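GCN5-related N-acetyltransferase (Arthrobacter sp., PDB 2R1I) is a putative GNAT-family acetyltransferase that probably moves an acetyl group from acetyl-coenzyme A onto the amine of a substrate not yet identified. Local coordinates at residues V24-T29 against V72-E77; G81-S86 against D101-R106; L85-N90 against C123-S128; P96-D101 against A132-N137. One frame throughout, in Å; residues are numbered along the deposited sequence.

Contact 1: residues V24-T29 against V72-E77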
loop_
_atom_site.group_PDB
_atom_site.type_symbol
_atom_site.label_atom_id
_atom_site.label_comp_id
_atom_site.label_asym_id
_atom_site.label_seq_id
_atom_site.Cartn_x
_atom_site.Cartn_y
_atom_site.Cartn_z
ATOM N N VAL A 24 14.472 4.434 -22.655
ATOM C CA VAL A 24 13.799 4.952 -21.489
ATOM C C VAL A 24 12.428 4.289 -21.523
ATOM O O VAL A 24 11.802 4.235 -22.588
ATOM C CB VAL A 24 13.679 6.499 -21.481
ATOM C CG1 VAL A 24 12.985 7.018 -22.757
ATOM C CG2 VAL A 24 12.936 6.971 -20.206
ATOM N N PRO A 25 12.010 3.692 -20.407
ATOM C CA PRO A 25 10.650 3.132 -20.394
ATOM C C PRO A 25 9.587 4.144 -20.775
ATOM O O PRO A 25 9.777 5.332 -20.631
ATOM C CB PRO A 25 10.453 2.697 -18.939
ATOM C CG PRO A 25 11.907 2.406 -18.481
ATOM C CD PRO A 25 12.726 3.450 -19.149
ATOM N N ARG A 26 8.487 3.657 -21.316
ATOM C CA ARG A 26 7.386 4.521 -21.698
ATOM C C ARG A 26 6.151 4.132 -20.881
ATOM O O ARG A 26 5.984 2.992 -20.487
ATOM C CB ARG A 26 7.094 4.428 -23.199
ATOM C CG ARG A 26 6.517 3.142 -23.628
ATOM C CD ARG A 26 6.245 3.191 -25.127
ATOM N NE ARG A 26 5.593 1.973 -25.578
ATOM C CZ ARG A 26 4.273 1.748 -25.541
ATOM N NH1 ARG A 26 3.417 2.654 -25.041
ATOM N NH2 ARG A 26 3.802 0.596 -25.994
ATOM N N ARG A 27 5.300 5.099 -20.654
ATOM C CA ARG A 27 4.037 4.851 -19.974
ATOM C C ARG A 27 3.065 4.186 -20.926
ATOM O O ARG A 27 2.824 4.695 -22.041
ATOM C CB ARG A 27 3.466 6.163 -19.452
ATOM C CG ARG A 27 2.170 5.952 -18.687
ATOM C CD ARG A 27 1.785 7.112 -17.900
ATOM N NE ARG A 27 0.478 6.891 -17.328
ATOM C CZ ARG A 27 -0.240 7.815 -16.714
ATOM N NH1 ARG A 27 0.227 9.034 -16.573
ATOM N NH2 ARG A 27 -1.411 7.502 -16.227
ATOM N N ALA A 28 2.483 3.067 -20.475
ATOM C CA ALA A 28 1.395 2.375 -21.165
ATOM C C ALA A 28 0.134 3.261 -21.212
ATOM O O ALA A 28 -0.263 3.835 -20.198
ATOM C CB ALA A 28 1.039 1.069 -20.440
ATOM N N THR A 29 -0.451 3.356 -22.390
ATOM C CA THR A 29 -1.701 4.099 -22.649
ATOM C C THR A 29 -2.854 3.093 -22.712
ATOM O O THR A 29 -2.629 1.870 -22.770
ATOM C CB THR A 29 -1.633 4.806 -24.009
ATOM O OG1 THR A 29 -1.691 3.827 -25.058
ATOM C CG2 THR A 29 -0.400 5.643 -24.124
ATOM N N VAL A 72 1.347 1.989 -15.489
ATOM C CA VAL A 72 2.183 0.880 -15.984
ATOM C C VAL A 72 3.243 1.485 -16.911
ATOM O O VAL A 72 2.939 2.311 -17.779
ATOM C CB VAL A 72 1.394 -0.214 -16.689
ATOM C CG1 VAL A 72 2.360 -1.233 -17.367
ATOM C CG2 VAL A 72 0.386 -0.864 -15.696
ATOM N N LEU A 73 4.494 1.113 -16.633
ATOM C CA LEU A 73 5.665 1.495 -17.474
ATOM C C LEU A 73 6.131 0.259 -18.240
ATOM O O LEU A 73 6.161 -0.858 -17.667
ATOM C CB LEU A 73 6.824 2.137 -16.693
ATOM C CG LEU A 73 6.512 3.389 -15.875
ATOM C CD1 LEU A 73 7.740 3.887 -15.145
ATOM C CD2 LEU A 73 5.889 4.471 -16.748
ATOM N N LEU A 74 6.490 0.452 -19.521
ATOM C CA LEU A 74 6.927 -0.605 -20.413
ATOM C C LEU A 74 8.365 -0.339 -20.872
ATOM O O LEU A 74 8.705 0.800 -21.184
ATOM C CB LEU A 74 6.046 -0.680 -21.658
ATOM C CG LEU A 74 4.575 -1.021 -21.410
ATOM C CD1 LEU A 74 3.772 -0.847 -22.664
ATOM C CD2 LEU A 74 4.469 -2.434 -20.896
ATOM N N ALA A 75 9.171 -1.396 -20.870
ATOM C CA ALA A 75 10.583 -1.378 -21.307
ATOM C C ALA A 75 10.744 -2.366 -22.465
ATOM O O ALA A 75 10.315 -3.525 -22.371
ATOM C CB ALA A 75 11.473 -1.783 -20.178
ATOM N N GLY A 76 11.363 -1.892 -23.536
ATOM C CA GLY A 76 11.651 -2.717 -24.707
ATOM C C GLY A 76 10.734 -2.402 -25.865
ATOM O O GLY A 76 9.648 -1.882 -25.700
ATOM N N GLU A 77 11.197 -2.706 -27.075
ATOM C CA GLU A 77 10.319 -2.644 -28.222
ATOM C C GLU A 77 10.683 -3.839 -29.107
ATOM O O GLU A 77 11.732 -3.851 -29.731
ATOM C CB GLU A 77 10.453 -1.292 -28.937
ATOM C CG GLU A 77 9.421 -1.076 -30.062
ATOM C CD GLU A 77 7.982 -1.348 -29.620
ATOM O OE1 GLU A 77 7.540 -0.742 -28.613
ATOM O OE2 GLU A 77 7.302 -2.172 -30.284
HETATM O O HOH W 1 -0.166 3.794 -17.377
#
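One face of the Arg-26 guanidinium carries a methyl group: Leu-74 CD1 lies 3.6 Å from Arg-26 NH2, displaced toward the rim of the flat group. The guanidinium of Arg-27 is met at its edge, in plane, by water 1, which accepts from NE. The same water accepts from Val-72 N (3.0 Å) and bonds Ala-28 O, joining the two strands just beyond the last direct backbone bond. Arg-26 and Leu-74 form an antiparallel hydrogen-bonded pair, with Arg-26 N to Leu-74 O at 2.9 Å and Leu-74 N to Arg-26 O at 2.8 Å, the latter nearly along the C=O axis. Ala-28 N adds a bond to Val-72 O, approaching from above the carbonyl plane. Arg-26 CG takes the crowded position between N and the carbonyl carbon (chi1 69°), and the extended chain beyond it runs beside Leu-74, both pointing the same way. Ala-28 is small enough to fit its CB 4.0 Å from Leu-74 CD1, against Val-36 of helix 33-47. On the other face Leu-73 CD2 rests 3.7 Å from Arg-27 CA, while Pro-25 packs on Leu-118 and Ala-121 of helix 109-128. Arginine suits both places by its double character: the flat head of Arg-26 lies on Leu-74 CD1 yet forms a salt bridge with Asp-32, and Arg-27 packs its CB on Leu-73 while its head pairs with Glu-68, which would offset the two positive charges.

Contact 2: residues G81-S86 against D101-R106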
loop_
_atom_site.group_PDB
_atom_site.type_symbol
_atom_site.label_atom_id
_atom_site.label_comp_id
_atom_site.label_asym_id
_atom_site.label_seq_id
_atom_site.Cartn_x
_atom_site.Cartn_y
_atom_site.Cartn_z
ATOM N N GLY A 81 9.593 -6.101 -20.505
ATOM C CA GLY A 81 9.501 -5.846 -19.064
ATOM C C GLY A 81 8.504 -4.745 -18.754
ATOM O O GLY A 81 8.238 -3.866 -19.561
ATOM N N LEU A 82 7.986 -4.791 -17.549
ATOM C CA LEU A 82 7.053 -3.773 -17.103
ATOM C C LEU A 82 7.147 -3.522 -15.613
ATOM O O LEU A 82 7.653 -4.387 -14.863
ATOM C CB LEU A 82 5.629 -4.155 -17.517
ATOM C CG LEU A 82 4.907 -5.374 -16.963
ATOM C CD1 LEU A 82 4.493 -5.228 -15.493
ATOM C CD2 LEU A 82 3.637 -5.634 -17.792
ATOM N N ALA A 83 6.692 -2.332 -15.214
ATOM C CA ALA A 83 6.482 -1.968 -13.822
ATOM C C ALA A 83 5.032 -1.493 -13.636
ATOM O O ALA A 83 4.499 -0.827 -14.535
ATOM C CB ALA A 83 7.432 -0.874 -13.420
ATOM N N VAL A 84 4.436 -1.866 -12.496
ATOM C CA VAL A 84 3.077 -1.457 -12.087
ATOM C C VAL A 84 3.222 -0.663 -10.800
ATOM O O VAL A 84 3.759 -1.201 -9.801
ATOM C CB VAL A 84 2.111 -2.648 -11.881
ATOM C CG1 VAL A 84 0.725 -2.153 -11.535
ATOM C CG2 VAL A 84 2.050 -3.475 -13.158
ATOM N N LEU A 85 2.757 0.576 -10.876
ATOM C CA LEU A 85 2.769 1.540 -9.745
ATOM C C LEU A 85 1.378 1.862 -9.329
ATOM O O LEU A 85 0.548 2.156 -10.173
ATOM C CB LEU A 85 3.430 2.842 -10.121
ATOM C CG LEU A 85 4.936 2.767 -10.375
ATOM C CD1 LEU A 85 5.438 3.956 -11.214
ATOM C CD2 LEU A 85 5.672 2.717 -9.030
ATOM N N SER A 86 1.095 1.893 -8.017
ATOM C CA SER A 86 -0.170 2.402 -7.530
ATOM C C SER A 86 0.083 3.613 -6.642
ATOM O O SER A 86 1.103 3.682 -5.980
ATOM C CB SER A 86 -0.917 1.335 -6.744
ATOM O OG SER A 86 -0.246 0.896 -5.593
ATOM N N ASP A 101 3.871 -2.131 -7.212
ATOM C CA ASP A 101 2.990 -3.301 -7.152
ATOM C C ASP A 101 3.664 -4.507 -7.814
ATOM O O ASP A 101 3.556 -5.635 -7.349
ATOM C CB ASP A 101 1.669 -3.025 -7.916
ATOM C CG ASP A 101 0.728 -2.036 -7.250
ATOM O OD1 ASP A 101 1.031 -1.464 -6.185
ATOM O OD2 ASP A 101 -0.350 -1.795 -7.856
ATOM N N GLU A 102 4.303 -4.274 -8.949
ATOM C CA GLU A 102 4.976 -5.325 -9.686
ATOM C C GLU A 102 6.159 -4.751 -10.428
ATOM O O GLU A 102 6.132 -3.637 -10.950
ATOM C CB GLU A 102 4.061 -6.057 -10.710
ATOM C CG GLU A 102 2.704 -6.564 -10.229
ATOM C CD GLU A 102 2.743 -7.716 -9.262
ATOM O OE1 GLU A 102 3.806 -8.348 -9.043
ATOM O OE2 GLU A 102 1.683 -7.978 -8.648
ATOM N N LEU A 103 7.210 -5.569 -10.546
ATOM C CA LEU A 103 8.286 -5.267 -11.441
ATOM C C LEU A 103 8.614 -6.619 -12.118
ATOM O O LEU A 103 9.166 -7.530 -11.496
ATOM C CB LEU A 103 9.485 -4.699 -10.676
ATOM C CG LEU A 103 10.785 -4.470 -11.483
ATOM C CD1 LEU A 103 10.606 -3.493 -12.619
ATOM C CD2 LEU A 103 11.926 -4.007 -10.546
ATOM N N TYR A 104 8.214 -6.756 -13.367
ATOM C CA TYR A 104 8.294 -8.013 -14.090
ATOM C C TYR A 104 9.343 -7.924 -15.200
ATOM O O TYR A 104 9.167 -7.191 -16.167
ATOM C CB TYR A 104 6.954 -8.338 -14.709
ATOM C CG TYR A 104 5.911 -8.947 -13.804
ATOM C CD1 TYR A 104 6.218 -9.486 -12.562
ATOM C CD2 TYR A 104 4.616 -9.070 -14.246
ATOM C CE1 TYR A 104 5.237 -10.074 -11.785
ATOM C CE2 TYR A 104 3.644 -9.669 -13.477
ATOM C CZ TYR A 104 3.946 -10.163 -12.258
ATOM O OH TYR A 104 2.949 -10.771 -11.516
ATOM N N VAL A 105 10.449 -8.660 -15.048
ATOM C CA VAL A 105 11.484 -8.710 -16.075
ATOM C C VAL A 105 11.985 -10.155 -16.133
ATOM O O VAL A 105 11.840 -10.899 -15.155
ATOM C CB VAL A 105 12.633 -7.746 -15.762
ATOM C CG1 VAL A 105 12.166 -6.296 -15.775
ATOM C CG2 VAL A 105 13.284 -8.115 -14.417
ATOM N N ARG A 106 12.525 -10.572 -17.274
ATOM C CA ARG A 106 13.044 -11.930 -17.381
ATOM C C ARG A 106 14.273 -12.165 -16.492
ATOM O O ARG A 106 15.077 -11.251 -16.272
ATOM C CB ARG A 106 13.352 -12.228 -18.850
ATOM C CG ARG A 106 12.123 -12.359 -19.711
ATOM C CD ARG A 106 11.338 -13.635 -19.361
#
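Val-84 O is gripped by two successive N-H groups. Glu-102 N lies 3.2 Å from Val-84 O, in the carbonyl plane and on a lone pair, whereas Asp-101 N comes to 2.8 Å from Val-84 O but at 119°, which makes that bond weak. Asp-101 and Glu-102 thus both face Val-84, a classic beta bulge, and Asp-101 has the helix-like backbone angles that let the extra residue fit. The bulge also swings the Asp-101 side chain across that of Val-84 toward Ser-86, whose OG gives its proton to the syn lone pair of Asp-101 OD1 (2.7 Å). A serine suits this spot because its short arm, set in the crowded position (chi1 62°), ends beside the carboxylate.

Past the bulge the hairpin of strands 81-88 and 97-104 is regular, with Val-84 N bound to Glu-102 O at 2.9 Å and Leu-82 paired with Tyr-104 through both backbone bonds. The arrangement is consistent with the bulged fourth strand of GNAT enzymes, which leads into the helix that in relatives binds the cofactor's pyrophosphate. Leu-82 and Tyr-104 lie side by side, Leu-82 CD1 4.0 Å from Tyr-104 CD2, both against Leu-40 of helix 33-47. Glu-102 CB sits over the centre of the Tyr-104 ring, and the bent Glu-102 chain carries OE2 away to Trp-92 NE1 of the second subunit. On the other face Ala-83 CB meets Leu-103 CD1 at 4.2 Å, beside helix 109-128. Gly-81, lacking a side chain, brings its CA to 3.2 Å from Tyr-104 O and 4.3 Å from Val-105 CG1.

Contact 3: residues L85-N90 against C123-S128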
loop_
_atom_site.group_PDB
_atom_site.type_symbol
_atom_site.label_atom_id
_atom_site.label_comp_id
_atom_site.label_asym_id
_atom_site.label_seq_id
_atom_site.Cartn_x
_atom_site.Cartn_y
_atom_site.Cartn_z
ATOM N N LEU A 85 2.757 0.576 -10.876
ATOM C CA LEU A 85 2.769 1.540 -9.745
ATOM C C LEU A 85 1.378 1.862 -9.329
ATOM O O LEU A 85 0.548 2.156 -10.173
ATOM C CB LEU A 85 3.430 2.842 -10.121
ATOM C CG LEU A 85 4.936 2.767 -10.375
ATOM C CD1 LEU A 85 5.438 3.956 -11.214
ATOM C CD2 LEU A 85 5.672 2.717 -9.030
ATOM N N SER A 86 1.095 1.893 -8.017
ATOM C CA SER A 86 -0.170 2.402 -7.530
ATOM C C SER A 86 0.083 3.613 -6.642
ATOM O O SER A 86 1.103 3.682 -5.980
ATOM C CB SER A 86 -0.917 1.335 -6.744
ATOM O OG SER A 86 -0.246 0.896 -5.593
ATOM N N PHE A 87 -0.878 4.519 -6.676
ATOM C CA PHE A 87 -0.839 5.788 -5.926
ATOM C C PHE A 87 -2.026 5.890 -5.015
ATOM O O PHE A 87 -3.141 5.478 -5.371
ATOM C CB PHE A 87 -0.873 6.925 -6.932
ATOM C CG PHE A 87 0.364 7.032 -7.767
ATOM C CD1 PHE A 87 0.522 6.264 -8.908
ATOM C CD2 PHE A 87 1.391 7.853 -7.358
ATOM C CE1 PHE A 87 1.717 6.347 -9.632
ATOM C CE2 PHE A 87 2.558 7.953 -8.042
ATOM C CZ PHE A 87 2.728 7.199 -9.206
ATOM N N ARG A 88 -1.820 6.505 -3.857
ATOM C CA ARG A 88 -2.905 6.707 -2.903
ATOM C C ARG A 88 -2.571 7.928 -2.037
ATOM O O ARG A 88 -1.392 8.271 -1.848
ATOM C CB ARG A 88 -3.082 5.471 -2.037
ATOM C CG ARG A 88 -1.997 5.255 -1.002
ATOM C CD ARG A 88 -2.018 3.893 -0.320
ATOM N NE ARG A 88 -1.093 3.854 0.800
ATOM C CZ ARG A 88 0.189 3.467 0.768
ATOM N NH1 ARG A 88 0.785 3.090 -0.359
ATOM N NH2 ARG A 88 0.883 3.451 1.892
ATOM N N PRO A 89 -3.595 8.552 -1.461
ATOM C CA PRO A 89 -3.264 9.647 -0.532
ATOM C C PRO A 89 -2.823 9.064 0.853
ATOM O O PRO A 89 -3.088 7.896 1.144
ATOM C CB PRO A 89 -4.585 10.380 -0.366
ATOM C CG PRO A 89 -5.576 9.763 -1.260
ATOM C CD PRO A 89 -5.068 8.412 -1.624
ATOM N N ASN A 90 -2.390 9.939 1.742
ATOM C CA ASN A 90 -1.878 9.528 3.057
ATOM C C ASN A 90 -2.024 10.725 3.987
ATOM O O ASN A 90 -1.732 11.843 3.577
ATOM C CB ASN A 90 -0.457 9.061 2.913
ATOM C CG ASN A 90 0.121 8.479 4.213
ATOM O OD1 ASN A 90 0.530 9.248 5.069
ATOM N ND2 ASN A 90 0.183 7.154 4.326
ATOM N N CYS A 123 10.766 5.872 -10.013
ATOM C CA CYS A 123 11.064 6.904 -9.035
ATOM C C CYS A 123 10.818 8.312 -9.597
ATOM O O CYS A 123 10.272 9.172 -8.914
ATOM C CB CYS A 123 12.488 6.764 -8.529
ATOM S SG CYS A 123 12.781 5.306 -7.573
ATOM N N GLY A 124 11.218 8.540 -10.847
ATOM C CA GLY A 124 10.974 9.805 -11.520
ATOM C C GLY A 124 9.508 10.158 -11.659
ATOM O O GLY A 124 9.095 11.281 -11.430
ATOM N N LEU A 125 8.724 9.172 -12.043
ATOM C CA LEU A 125 7.300 9.372 -12.173
ATOM C C LEU A 125 6.642 9.692 -10.823
ATOM O O LEU A 125 5.831 10.588 -10.750
ATOM C CB LEU A 125 6.677 8.168 -12.851
ATOM C CG LEU A 125 5.259 8.374 -13.377
ATOM C CD1 LEU A 125 5.095 7.763 -14.741
ATOM C CD2 LEU A 125 4.330 7.766 -12.378
ATOM N N VAL A 126 7.028 8.989 -9.760
ATOM C CA VAL A 126 6.533 9.286 -8.416
ATOM C C VAL A 126 6.853 10.724 -7.995
ATOM O O VAL A 126 5.969 11.461 -7.524
ATOM C CB VAL A 126 7.024 8.218 -7.371
ATOM C CG1 VAL A 126 6.614 8.627 -5.935
ATOM C CG2 VAL A 126 6.520 6.798 -7.743
ATOM N N ARG A 127 8.117 11.133 -8.187
ATOM C CA ARG A 127 8.517 12.511 -7.895
ATOM C C ARG A 127 7.660 13.509 -8.675
ATOM O O ARG A 127 7.251 14.533 -8.120
ATOM C CB ARG A 127 9.997 12.740 -8.241
ATOM C CG ARG A 127 10.985 12.362 -7.132
ATOM C CD ARG A 127 12.431 13.012 -7.333
ATOM N NE ARG A 127 13.429 12.283 -6.537
ATOM C CZ ARG A 127 14.134 11.232 -6.972
ATOM N NH1 ARG A 127 13.996 10.769 -8.226
ATOM N NH2 ARG A 127 15.015 10.644 -6.150
ATOM N N SER A 128 7.421 13.226 -9.953
ATOM C CA SER A 128 6.646 14.113 -10.822
ATOM C C SER A 128 5.242 14.315 -10.313
ATOM O O SER A 128 4.664 15.384 -10.518
ATOM C CB SER A 128 6.599 13.627 -12.287
ATOM O OG SER A 128 5.665 12.555 -12.544
#
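Apolar packing is all that joins the strand to the helix here, and no hydrogen bond crosses between them. Leu-85 and Phe-87, two residues apart on the strand, both point at the helix, and Leu-125 and Val-126 receive them. The tip of the phenyl ring does most of the touching: Phe-87 CZ lies 3.6 Å from Leu-125 CD2 and 4.1 Å from Val-126 CG2, so it reaches both branches at once. Its CG, anti to the carbonyl carbon (chi1 -68°), directs the ring toward the helix, where its tip meets both residues obliquely. Leu-85 and Leu-125 slide past each other in opposite directions, with Leu-85 CD1 4.1 Å from Leu-125 CD2. Leu-125 is modelled in two conformations, which suggests some freedom at this partly exposed site. Val-126, beta-branched and compact, fills the place beside Phe-87 without a long arm.

Polar interactions do not cross between the segments. Ser-128 OG donates to an in-plane lone pair of Leu-125 O, 2.7 Å away, and Arg-129 makes a cation-pi contact with the Phe-87 ring.

The axes of strand 85-88 and helix 123-128 stand 10.6 Å apart at an angle of 20°, the helix lying almost along the sheet strand. Leu-125 also reaches Val-71 and Leu-73 of strand 70-75, Val-126 touches Ala-98 of strand 97-104, and Cys-123 touches Leu-134 of strand 133-139, so the helix end meets four strands of the sheet.

Contact 4: residues P96-D101 against A132-N137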
loop_
_atom_site.group_PDB
_atom_site.type_symbol
_atom_site.label_atom_id
_atom_site.label_comp_id
_atom_site.label_asym_id
_atom_site.label_seq_id
_atom_site.Cartn_x
_atom_site.Cartn_y
_atom_site.Cartn_z
ATOM N N PRO A 96 0.953 11.970 -2.981
ATOM C CA PRO A 96 0.589 10.554 -2.874
ATOM C C PRO A 96 1.777 9.725 -2.315
ATOM O O PRO A 96 2.948 10.137 -2.378
ATOM C CB PRO A 96 0.325 10.139 -4.320
ATOM C CG PRO A 96 1.201 11.025 -5.093
ATOM C CD PRO A 96 1.169 12.361 -4.379
ATOM N N VAL A 97 1.442 8.544 -1.797
ATOM C CA VAL A 97 2.377 7.490 -1.500
ATOM C C VAL A 97 2.203 6.468 -2.635
ATOM O O VAL A 97 1.075 6.145 -3.035
ATOM C CB VAL A 97 2.169 6.828 -0.142
ATOM C CG1 VAL A 97 3.152 5.650 0.067
ATOM C CG2 VAL A 97 2.363 7.900 0.973
ATOM N N ALA A 98 3.351 5.989 -3.163
ATOM C CA ALA A 98 3.328 5.035 -4.253
ATOM C C ALA A 98 3.790 3.666 -3.781
ATOM O O ALA A 98 4.657 3.556 -2.895
ATOM C CB ALA A 98 4.200 5.517 -5.386
ATOM N N ILE A 99 3.255 2.605 -4.414
ATOM C CA ILE A 99 3.755 1.241 -4.265
ATOM C C ILE A 99 4.211 0.750 -5.626
ATOM O O ILE A 99 3.491 0.926 -6.642
ATOM C CB ILE A 99 2.714 0.257 -3.641
ATOM C CG1 ILE A 99 2.210 0.729 -2.253
ATOM C CG2 ILE A 99 3.229 -1.182 -3.526
ATOM C CD1 ILE A 99 0.888 0.026 -1.831
ATOM N N LEU A 100 5.382 0.122 -5.628
ATOM C CA LEU A 100 5.804 -0.720 -6.751
ATOM C C LEU A 100 5.092 -2.078 -6.658
ATOM O O LEU A 100 5.581 -3.020 -6.038
ATOM C CB LEU A 100 7.317 -0.867 -6.756
ATOM C CG LEU A 100 7.901 -1.586 -7.991
ATOM C CD1 LEU A 100 7.627 -0.754 -9.267
ATOM C CD2 LEU A 100 9.425 -1.832 -7.846
ATOM N N ASP A 101 3.871 -2.131 -7.212
ATOM C CA ASP A 101 2.990 -3.301 -7.152
ATOM C C ASP A 101 3.664 -4.507 -7.814
ATOM O O ASP A 101 3.556 -5.635 -7.349
ATOM C CB ASP A 101 1.669 -3.025 -7.916
ATOM C CG ASP A 101 0.728 -2.036 -7.250
ATOM O OD1 ASP A 101 1.031 -1.464 -6.185
ATOM O OD2 ASP A 101 -0.350 -1.795 -7.856
ATOM N N ALA A 132 6.905 11.458 -2.322
ATOM C CA ALA A 132 8.167 11.418 -1.604
ATOM C C ALA A 132 8.455 10.041 -1.007
ATOM O O ALA A 132 9.407 9.890 -0.286
ATOM C CB ALA A 132 8.186 12.499 -0.488
ATOM N N LEU A 133 7.626 9.042 -1.340
ATOM C CA LEU A 133 7.811 7.716 -0.798
ATOM C C LEU A 133 7.328 6.673 -1.788
ATOM O O LEU A 133 6.191 6.762 -2.326
ATOM C CB LEU A 133 7.044 7.548 0.493
ATOM C CG LEU A 133 7.242 6.297 1.344
ATOM C CD1 LEU A 133 8.668 6.268 1.805
ATOM C CD2 LEU A 133 6.275 6.308 2.522
ATOM N N LEU A 134 8.234 5.715 -2.036
ATOM C CA LEU A 134 7.923 4.504 -2.827
ATOM C C LEU A 134 8.116 3.252 -1.976
ATOM O O LEU A 134 9.212 3.058 -1.371
ATOM C CB LEU A 134 8.810 4.460 -4.064
ATOM C CG LEU A 134 8.582 3.301 -5.054
ATOM C CD1 LEU A 134 7.137 3.272 -5.523
ATOM C CD2 LEU A 134 9.613 3.445 -6.238
ATOM N N GLU A 135 7.080 2.420 -1.914
ATOM C CA GLU A 135 7.054 1.237 -1.066
ATOM C C GLU A 135 7.031 -0.026 -1.909
ATOM O O GLU A 135 6.589 0.003 -3.073
ATOM C CB GLU A 135 5.828 1.229 -0.151
ATOM C CG GLU A 135 5.668 2.466 0.700
ATOM C CD GLU A 135 4.361 2.513 1.485
ATOM O OE1 GLU A 135 3.284 2.130 0.949
ATOM O OE2 GLU A 135 4.431 3.005 2.615
ATOM N N ILE A 136 7.522 -1.128 -1.321
ATOM C CA ILE A 136 7.433 -2.447 -1.930
ATOM C C ILE A 136 7.210 -3.455 -0.828
ATOM O O ILE A 136 7.722 -3.291 0.286
ATOM C CB ILE A 136 8.716 -2.878 -2.637
ATOM C CG1 ILE A 136 9.456 -1.741 -3.302
ATOM C CG2 ILE A 136 8.449 -3.942 -3.725
ATOM C CD1 ILE A 136 10.865 -2.219 -3.789
ATOM N N ASN A 137 6.473 -4.513 -1.153
ATOM C CA ASN A 137 6.388 -5.663 -0.288
ATOM C C ASN A 137 7.116 -6.827 -1.006
ATOM O O ASN A 137 6.844 -7.079 -2.183
ATOM C CB ASN A 137 4.926 -5.913 0.084
ATOM C CG ASN A 137 4.290 -4.670 0.781
ATOM O OD1 ASN A 137 3.373 -4.027 0.233
ATOM N ND2 ASN A 137 4.804 -4.314 1.974
HETATM O O HOH W 2 4.639 11.413 -0.554
HETATM O O HOH W 3 4.877 -4.463 -3.633
#
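Three backbone bonds stitch the parallel strands together. Glu-135 uses both its backbone polar atoms: its O receives Leu-100 N at 2.8 Å, nearly along the C=O axis, and its N donates to Ala-98 O at 2.9 Å. Ala-98 N in turn binds Leu-133 O at 3.1 Å. At each end a water replaces the direct bond: water 2 links Pro-96 O to Ala-132 N, and water 3 joins Leu-100 O (2.9 Å) to Asn-137 N. Leu-100 is the centre of an inverse gamma turn, and beyond it the strands part, consistent with the V-shaped splay that in GNAT enzymes receives the pantetheine arm of acetyl-CoA.

The buried Glu-135 carboxylate is held by a salt bridge to Arg-88 and by Tyr-167 OH of the second subunit. Its extended chain crosses obliquely over Val-97, whose CG1 lies 3.6 Å from Glu-135 OE1, and Ile-99 CG1 comes to 3.7 Å from the same oxygen. On the opposite face Leu-134, with CG anti to its backbone N (chi1 -177°), swings CD1 to 3.7 Å from Ala-98 CB; alanine is small enough to leave room for that branch. Leu-100 CB then meets Ile-136 CG1 at 4.2 Å.

Helix 109-128 connects these neighbouring strands as a beta-alpha-beta crossover and packs on Ala-98 and Leu-134 through Val-126 and Cys-123; Leu-100 and Ile-136 touch Tyr-149 of helix 143-150, and strand 133-139 pairs antiparallel with the second subunit.

In the fold
All four contacts reach one mixed sheet; contacts 3 and 4 are buried, contacts 1 and 2 partly so. Contact 1 lies at its outermost short strand, where the arginines find their acidic partners outside the two segments, while contact 4 is a parallel pairing some 18 Å away between centres, on the opposite side of the chain's centre. Contact 2, closest to that centre, is antiparallel and shares strand 97-104 and Asp-101 with contact 4. Contact 3 shares Leu-85 and Ser-86 with contact 2 but is purely apolar between its segments, sheet side chains meeting helix side chains. Leu-73 of contact 1 touches Leu-125 of contact 3. Contacts 2, 3 and 4 also meet the second subunit, whereas contact 1 does not.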